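Local coordinates for odorant binding protein (AGAP007287-PA) (Anopheles gambiae, PDB 3PM2) that binds small hydrophobic odorants such as indole, menthol and citronellal and is thought to carry them through the aqueous fluid around olfactory dendrites, at residues A[18-22]-A[144-148]; A[33-38]-A[55-60]; A[114-118]-A[131-136]. The contacts are given in a common frame with arbitrary orientation. Residue numbers count along the deposited sequence, not the author numbering.

Contact 1: A[18-22]-A[144-148]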
loop_
_atom_site.group_PDB
_atom_site.type_symbol
_atom_site.label_atom_id
_atom_site.label_comp_id
_atom_site.label_asym_id
_atom_site.label_seq_id
_atom_site.Cartn_x
_atom_site.Cartn_y
_atom_site.Cartn_z
ATOM N N CYS A 18 9.315 -11.937 7.866
ATOM C CA CYS A 18 8.243 -12.134 8.839
ATOM C C CYS A 18 7.135 -12.968 8.229
ATOM O O CYS A 18 6.577 -13.808 8.920
ATOM C CB CYS A 18 7.711 -10.799 9.337
ATOM S SG CYS A 18 8.934 -9.837 10.244
ATOM N N CYS A 19 6.763 -12.674 6.970
ATOM C CA CYS A 19 5.717 -13.398 6.238
ATOM C C CYS A 19 5.894 -13.177 4.750
ATOM O O CYS A 19 6.102 -12.037 4.322
ATOM C CB CYS A 19 4.314 -12.983 6.694
ATOM S SG CYS A 19 2.981 -13.964 5.940
ATOM N N VAL A 20 5.747 -14.249 3.948
ATOM C CA VAL A 20 5.790 -14.137 2.502
ATOM C C VAL A 20 4.340 -13.871 2.082
ATOM O O VAL A 20 3.464 -14.704 2.311
ATOM C CB VAL A 20 6.438 -15.367 1.810
ATOM C CG1 VAL A 20 6.429 -15.202 0.296
ATOM C CG2 VAL A 20 7.866 -15.583 2.312
ATOM N N THR A 21 4.076 -12.680 1.543
ATOM C CA THR A 21 2.710 -12.261 1.201
ATOM C C THR A 21 2.490 -12.186 -0.316
ATOM O O THR A 21 3.446 -12.007 -1.078
ATOM C CB THR A 21 2.431 -10.851 1.805
ATOM O OG1 THR A 21 3.429 -9.965 1.342
ATOM C CG2 THR A 21 2.415 -10.824 3.336
ATOM N N PRO A 22 1.222 -12.242 -0.779
ATOM C CA PRO A 22 0.946 -12.030 -2.205
ATOM C C PRO A 22 1.381 -10.624 -2.631
ATOM O O PRO A 22 1.527 -9.718 -1.790
ATOM C CB PRO A 22 -0.580 -12.156 -2.277
ATOM C CG PRO A 22 -0.936 -13.003 -1.103
ATOM C CD PRO A 22 -0.033 -12.462 -0.040
ATOM N N THR A 144 -3.273 -5.284 5.179
ATOM C CA THR A 144 -4.236 -6.371 5.426
ATOM C C THR A 144 -3.601 -7.748 5.187
ATOM O O THR A 144 -3.797 -8.645 6.015
ATOM C CB THR A 144 -5.508 -6.184 4.579
ATOM O OG1 THR A 144 -6.068 -4.881 4.839
ATOM C CG2 THR A 144 -6.545 -7.288 4.837
ATOM N N LEU A 145 -2.885 -7.930 4.053
ATOM C CA LEU A 145 -2.241 -9.225 3.752
ATOM C C LEU A 145 -1.275 -9.653 4.850
ATOM O O LEU A 145 -1.309 -10.803 5.285
ATOM C CB LEU A 145 -1.514 -9.225 2.387
ATOM C CG LEU A 145 -2.447 -9.047 1.166
ATOM C CD1 LEU A 145 -1.628 -8.670 -0.100
ATOM C CD2 LEU A 145 -3.445 -10.240 1.020
ATOM N N PHE A 146 -0.439 -8.719 5.310
ATOM C CA PHE A 146 0.540 -8.963 6.367
ATOM C C PHE A 146 -0.132 -9.353 7.696
ATOM O O PHE A 146 0.311 -10.308 8.334
ATOM C CB PHE A 146 1.451 -7.727 6.545
ATOM C CG PHE A 146 2.672 -7.947 7.411
ATOM C CD1 PHE A 146 3.773 -8.656 6.929
ATOM C CD2 PHE A 146 2.746 -7.401 8.686
ATOM C CE1 PHE A 146 4.934 -8.790 7.700
ATOM C CE2 PHE A 146 3.896 -7.571 9.475
ATOM C CZ PHE A 146 4.979 -8.267 8.980
ATOM N N ALA A 147 -1.205 -8.627 8.090
ATOM C CA ALA A 147 -1.974 -8.867 9.328
ATOM C C ALA A 147 -2.738 -10.201 9.321
ATOM O O ALA A 147 -2.945 -10.806 10.374
ATOM C CB ALA A 147 -2.955 -7.719 9.549
ATOM N N GLU A 148 -3.143 -10.665 8.137
ATOM C CA GLU A 148 -3.907 -11.905 7.984
ATOM C C GLU A 148 -3.020 -13.147 7.869
ATOM O O GLU A 148 -3.523 -14.274 7.816
ATOM C CB GLU A 148 -4.840 -11.813 6.769
ATOM C CG GLU A 148 -5.979 -10.823 6.912
ATOM C CD GLU A 148 -7.030 -11.153 7.943
ATOM O OE1 GLU A 148 -7.008 -12.271 8.502
ATOM O OE2 GLU A 148 -7.875 -10.273 8.203
#

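Contact 2: A[33-38]-A[55-60]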
loop_
_atom_site.group_PDB
_atom_site.type_symbol
_atom_site.label_atom_id
_atom_site.label_comp_id
_atom_site.label_asym_id
_atom_site.label_seq_id
_atom_site.Cartn_x
_atom_site.Cartn_y
_atom_site.Cartn_z
ATOM N N CYS A 33 9.705 2.687 -8.449
ATOM C CA CYS A 33 8.678 3.645 -8.014
ATOM C C CYS A 33 9.000 4.274 -6.676
ATOM O O CYS A 33 8.802 5.485 -6.503
ATOM C CB CYS A 33 7.317 2.965 -8.008
ATOM S SG CYS A 33 6.727 2.586 -9.674
ATOM N N HIS A 34 9.490 3.457 -5.739
ATOM C CA HIS A 34 9.897 3.924 -4.412
ATOM C C HIS A 34 11.015 4.969 -4.556
ATOM O O HIS A 34 10.903 6.061 -4.011
ATOM C CB HIS A 34 10.381 2.729 -3.542
ATOM C CG HIS A 34 11.012 3.164 -2.254
ATOM N ND1 HIS A 34 10.275 3.273 -1.085
ATOM C CD2 HIS A 34 12.287 3.538 -2.001
ATOM C CE1 HIS A 34 11.122 3.710 -0.169
ATOM N NE2 HIS A 34 12.342 3.886 -0.673
ATOM N N SER A 35 12.105 4.633 -5.280
ATOM C CA SER A 35 13.224 5.566 -5.465
ATOM C C SER A 35 12.763 6.929 -6.067
ATOM O O SER A 35 13.163 8.003 -5.602
ATOM C CB SER A 35 14.299 4.908 -6.337
ATOM O OG SER A 35 15.410 5.769 -6.544
ATOM N N LYS A 36 11.881 6.868 -7.077
ATOM C CA LYS A 36 11.391 8.064 -7.771
ATOM C C LYS A 36 10.589 9.016 -6.880
ATOM O O LYS A 36 10.786 10.236 -6.976
ATOM C CB LYS A 36 10.518 7.633 -8.962
ATOM C CG LYS A 36 10.261 8.744 -9.960
ATOM C CD LYS A 36 9.435 8.218 -11.113
ATOM C CE LYS A 36 9.143 9.283 -12.134
ATOM N NZ LYS A 36 7.991 8.895 -12.994
ATOM N N TRP A 37 9.698 8.461 -6.033
ATOM C CA TRP A 37 8.720 9.227 -5.258
ATOM C C TRP A 37 8.802 9.229 -3.751
ATOM O O TRP A 37 8.047 9.987 -3.131
ATOM C CB TRP A 37 7.307 8.818 -5.685
ATOM C CG TRP A 37 7.005 9.041 -7.139
ATOM C CD1 TRP A 37 6.837 8.089 -8.099
ATOM C CD2 TRP A 37 6.859 10.302 -7.794
ATOM N NE1 TRP A 37 6.542 8.681 -9.304
ATOM C CE2 TRP A 37 6.510 10.038 -9.136
ATOM C CE3 TRP A 37 6.897 11.637 -7.353
ATOM C CZ2 TRP A 37 6.264 11.060 -10.057
ATOM C CZ3 TRP A 37 6.680 12.647 -8.272
ATOM C CH2 TRP A 37 6.351 12.355 -9.602
ATOM N N ILE A 38 9.692 8.433 -3.133
ATOM C CA ILE A 38 9.752 8.417 -1.652
ATOM C C ILE A 38 10.018 9.796 -1.005
ATOM O O ILE A 38 9.448 10.098 0.036
ATOM C CB ILE A 38 10.680 7.295 -1.093
ATOM C CG1 ILE A 38 10.480 7.077 0.435
ATOM C CG2 ILE A 38 12.154 7.549 -1.453
ATOM C CD1 ILE A 38 9.102 6.598 0.851
ATOM N N CYS A 55 2.312 9.123 -4.637
ATOM C CA CYS A 55 2.831 8.910 -5.994
ATOM C C CYS A 55 3.562 7.601 -6.175
ATOM O O CYS A 55 3.623 7.100 -7.296
ATOM C CB CYS A 55 3.676 10.088 -6.462
ATOM S SG CYS A 55 2.720 11.596 -6.789
ATOM N N VAL A 56 4.158 7.049 -5.084
ATOM C CA VAL A 56 4.820 5.752 -5.156
ATOM C C VAL A 56 3.768 4.747 -5.671
ATOM O O VAL A 56 4.041 3.980 -6.595
ATOM C CB VAL A 56 5.397 5.290 -3.774
ATOM C CG1 VAL A 56 5.894 3.842 -3.840
ATOM C CG2 VAL A 56 6.502 6.224 -3.275
ATOM N N ALA A 57 2.570 4.759 -5.062
ATOM C CA ALA A 57 1.477 3.840 -5.430
ATOM C C ALA A 57 0.933 4.082 -6.812
ATOM O O ALA A 57 0.657 3.120 -7.535
ATOM C CB ALA A 57 0.351 3.919 -4.402
ATOM N N GLU A 58 0.758 5.358 -7.206
ATOM C CA GLU A 58 0.269 5.630 -8.561
ATOM C C GLU A 58 1.267 5.095 -9.605
ATOM O O GLU A 58 0.852 4.523 -10.613
ATOM C CB GLU A 58 -0.024 7.112 -8.753
ATOM C CG GLU A 58 -0.592 7.424 -10.133
ATOM C CD GLU A 58 -1.227 8.794 -10.233
ATOM O OE1 GLU A 58 -2.165 9.068 -9.453
ATOM O OE2 GLU A 58 -0.803 9.589 -11.100
ATOM N N CYS A 59 2.574 5.239 -9.331
ATOM C CA CYS A 59 3.660 4.741 -10.182
ATOM C C CYS A 59 3.533 3.207 -10.352
ATOM O O CYS A 59 3.612 2.702 -11.483
ATOM C CB CYS A 59 5.014 5.140 -9.589
ATOM S SG CYS A 59 6.449 4.482 -10.482
ATOM N N VAL A 60 3.307 2.473 -9.220
ATOM C CA VAL A 60 3.142 1.028 -9.190
ATOM C C VAL A 60 1.918 0.655 -10.026
ATOM O O VAL A 60 1.982 -0.268 -10.834
ATOM C CB VAL A 60 3.021 0.486 -7.741
ATOM C CG1 VAL A 60 2.547 -0.964 -7.738
ATOM C CG2 VAL A 60 4.344 0.610 -6.976
#

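Contact 3: A[114-118]-A[131-136]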
loop_
_atom_site.group_PDB
_atom_site.type_symbol
_atom_site.label_atom_id
_atom_site.label_comp_id
_atom_site.label_asym_id
_atom_site.label_seq_id
_atom_site.Cartn_x
_atom_site.Cartn_y
_atom_site.Cartn_z
ATOM N N ILE A 114 -11.077 11.180 -1.008
ATOM C CA ILE A 114 -10.183 10.796 -2.115
ATOM C C ILE A 114 -10.318 11.808 -3.268
ATOM O O ILE A 114 -9.313 12.294 -3.771
ATOM C CB ILE A 114 -10.481 9.339 -2.561
ATOM C CG1 ILE A 114 -10.006 8.330 -1.471
ATOM C CG2 ILE A 114 -9.828 9.034 -3.936
ATOM C CD1 ILE A 114 -10.443 6.824 -1.689
ATOM N N GLU A 115 -11.561 12.118 -3.678
ATOM C CA GLU A 115 -11.818 13.085 -4.730
ATOM C C GLU A 115 -11.291 14.490 -4.444
ATOM O O GLU A 115 -10.752 15.138 -5.341
ATOM C CB GLU A 115 -13.290 13.079 -5.134
ATOM C CG GLU A 115 -13.655 11.840 -5.945
ATOM C CD GLU A 115 -12.651 11.407 -7.004
ATOM O OE1 GLU A 115 -12.344 12.211 -7.917
ATOM O OE2 GLU A 115 -12.148 10.265 -6.900
ATOM N N ALA A 116 -11.373 14.929 -3.189
ATOM C CA ALA A 116 -10.848 16.228 -2.772
ATOM C C ALA A 116 -9.324 16.223 -2.813
ATOM O O ALA A 116 -8.722 17.189 -3.286
ATOM C CB ALA A 116 -11.340 16.563 -1.391
ATOM N N GLY A 117 -8.722 15.098 -2.408
ATOM C CA GLY A 117 -7.278 14.901 -2.445
ATOM C C GLY A 117 -6.743 15.008 -3.868
ATOM O O GLY A 117 -5.720 15.651 -4.094
ATOM N N ALA A 118 -7.466 14.450 -4.836
ATOM C CA ALA A 118 -7.081 14.521 -6.249
ATOM C C ALA A 118 -7.021 15.985 -6.769
ATOM O O ALA A 118 -6.291 16.274 -7.726
ATOM C CB ALA A 118 -8.068 13.731 -7.076
ATOM N N HIS A 131 -3.452 11.136 -7.822
ATOM C CA HIS A 131 -4.782 10.803 -7.342
ATOM C C HIS A 131 -4.632 9.851 -6.148
ATOM O O HIS A 131 -3.833 8.928 -6.215
ATOM C CB HIS A 131 -5.628 10.148 -8.453
ATOM C CG HIS A 131 -7.102 10.100 -8.138
ATOM N ND1 HIS A 131 -7.625 9.194 -7.221
ATOM C CD2 HIS A 131 -8.122 10.796 -8.693
ATOM C CE1 HIS A 131 -8.935 9.385 -7.231
ATOM N NE2 HIS A 131 -9.279 10.347 -8.095
ATOM N N PRO A 132 -5.360 10.055 -5.030
ATOM C CA PRO A 132 -5.160 9.168 -3.868
ATOM C C PRO A 132 -5.643 7.725 -4.038
ATOM O O PRO A 132 -5.298 6.894 -3.196
ATOM C CB PRO A 132 -5.946 9.858 -2.749
ATOM C CG PRO A 132 -6.173 11.267 -3.214
ATOM C CD PRO A 132 -6.300 11.149 -4.718
ATOM N N ILE A 133 -6.444 7.414 -5.068
ATOM C CA ILE A 133 -6.979 6.037 -5.181
ATOM C C ILE A 133 -5.892 4.950 -5.160
ATOM O O ILE A 133 -6.059 3.935 -4.463
ATOM C CB ILE A 133 -7.984 5.829 -6.354
ATOM C CG1 ILE A 133 -8.818 4.531 -6.197
ATOM C CG2 ILE A 133 -7.307 5.874 -7.719
ATOM C CD1 ILE A 133 -9.660 4.385 -4.861
ATOM N N SER A 134 -4.805 5.139 -5.921
ATOM C CA SER A 134 -3.776 4.083 -5.979
ATOM C C SER A 134 -3.205 3.733 -4.592
ATOM O O SER A 134 -3.111 2.556 -4.250
ATOM C CB SER A 134 -2.663 4.462 -6.943
ATOM O OG SER A 134 -3.138 4.605 -8.272
ATOM N N GLY A 135 -2.835 4.759 -3.828
ATOM C CA GLY A 135 -2.288 4.582 -2.486
ATOM C C GLY A 135 -3.323 4.022 -1.521
ATOM O O GLY A 135 -2.992 3.192 -0.675
ATOM N N THR A 136 -4.580 4.471 -1.637
ATOM C CA THR A 136 -5.659 3.970 -0.753
ATOM C C THR A 136 -5.738 2.445 -0.879
ATOM O O THR A 136 -5.716 1.748 0.133
ATOM C CB THR A 136 -6.987 4.631 -1.118
ATOM O OG1 THR A 136 -6.818 6.052 -1.009
ATOM C CG2 THR A 136 -8.125 4.171 -0.229
#

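Contact 1: A[18-22]-A[144-148]
Van der Waals packing, mostly apolar, makes this contact, and most of it runs through two side chains of helix 133-147. Phe146 leaves the helix sideways, but its ring swings to the loop: Cys18 CB lies 3.7 Å from Phe146 CZ and Thr21 CG2 4.4 Å from Phe146 CD1, both near the ring plane at its edge. A flat aromatic suits a position met edge-on by small groups, and further edge-to-face contacts with Phe154 and Phe172 embed it in an aromatic cluster. Leu145 meets the other end of residues 18-22: its CD1 is 3.7 Å from Pro22 O and 4.1 Å from Pro22 CD. Between them Thr21 turns its methyl to the helix, Thr21 CG2 standing 4.0 Å from Phe146 CA. The covalent part lies alongside, since Cys18 is joined to Cys160 and Cys19 to Cys149, just past the helix. Consecutive cysteines in a loop, each tied to the C-terminal part of the chain, fit the disulfide-rich, all-helical fold of this C-plus odorant-binding protein.

Contact 2: A[33-38]-A[55-60]
One tryptophan here faces one cysteine and edges another. Cys55 CB sits 3.7 Å from the centroid of the five-membered ring of Trp37, a CH-pi contact over the face, while Cys55 SG lies 4.3 Å above the centroid of the six-membered ring; Cys59 SG approaches the five-membered ring at its edge, 5.2 Å from the centroid. The broad indole thus touches both cysteines, one turn apart, by face and edge. Cys33 SG and Cys59 SG are bonded at 2.1 Å, with chi3 of -70°, stitching helix 27-44 to helix 55-63. Such an interhelical disulfide belongs to the cysteine framework of odorant-binding proteins, and Cys55 forms another disulfide, to Cys130 in the loop before helix 133-147. The segments run roughly antiparallel, at 145°, with axes 8.5 Å apart at closest approach. Val56 is a knob in a hole formed by Cys33, His34, Trp37 and Ile38; its branched, compact side chain fills it, with Val56 CG2 3.6 Å from Trp37 CB and Val56 CG1 4.0 Å from His34 CA. Val60, a turn further on, brings its CG2 within 3.9 Å of Cys33 CB, while the CA-to-CB bond of His34 points away and His34 ND1 hydrogen-bonds the Leu173 carboxylate.

Contact 3: A[114-118]-A[131-136]
Ile114 spreads its branched side chain across the entry to helix 133-147, with Ile114 CG2 3.4 Å from His131 CE1 and 4.1 Å from Pro132 CB, and Ile114 CD1 4.1 Å from Ile133 CD1. The motif it packs on is a side-chain cap of the helix: His131 precedes the turn into the helix, and its ND1 accepts from Ile133 N at 3.0 Å. With ND1 so employed, His131 NE2 donates a weak hydrogen bond to Glu115 OE2 at 3.1 Å, with an N-H...acceptor angle of only 126°. Histidine suits the place because its two nitrogens play opposite roles, one serving the cap and the other Glu115. Its backbone N is bound by Glu58 of helix 55-63. Pro132, whose fixed phi suits a helix entrance, presses its ring on helix 111-118: Pro132 CG is 3.4 Å from Ile114 O and 3.8 Å from Gly117 C. Gly117 permits this closeness, since an ideal CB there would come 2.8 Å from Pro132 CG. Small Ala118 also admits Pro132, with Ala118 N 3.5 Å from Pro132 CD, and meets the imidazole, Ala118 CB being 3.4 Å from His131 CD2. Thr136 OG1 donates to Pro132 O at 2.8 Å.

Helix 133-147 is common to contacts 1 and 3, which use its C-terminal and N-terminal ends and lie on opposite sides of the chain's centre, their centres 24 Å apart. Contact 1 is the most buried and has van der Waals packing and no hydrogen bond between its segments; contacts 2 and 3 are only partly buried. Contact 2 alone has a disulfide between its own segments, whereas contact 3 alone has a hydrogen bond between them, a weak one at an exposed glutamate. Contacts 2 and 3 touch: Glu58 OE1 lies 2.9 Å from His131 N, and Ala57 CB packs 3.3 Å from Gly135 CA. Along the chain both are nested within the loop that contact 1 closes.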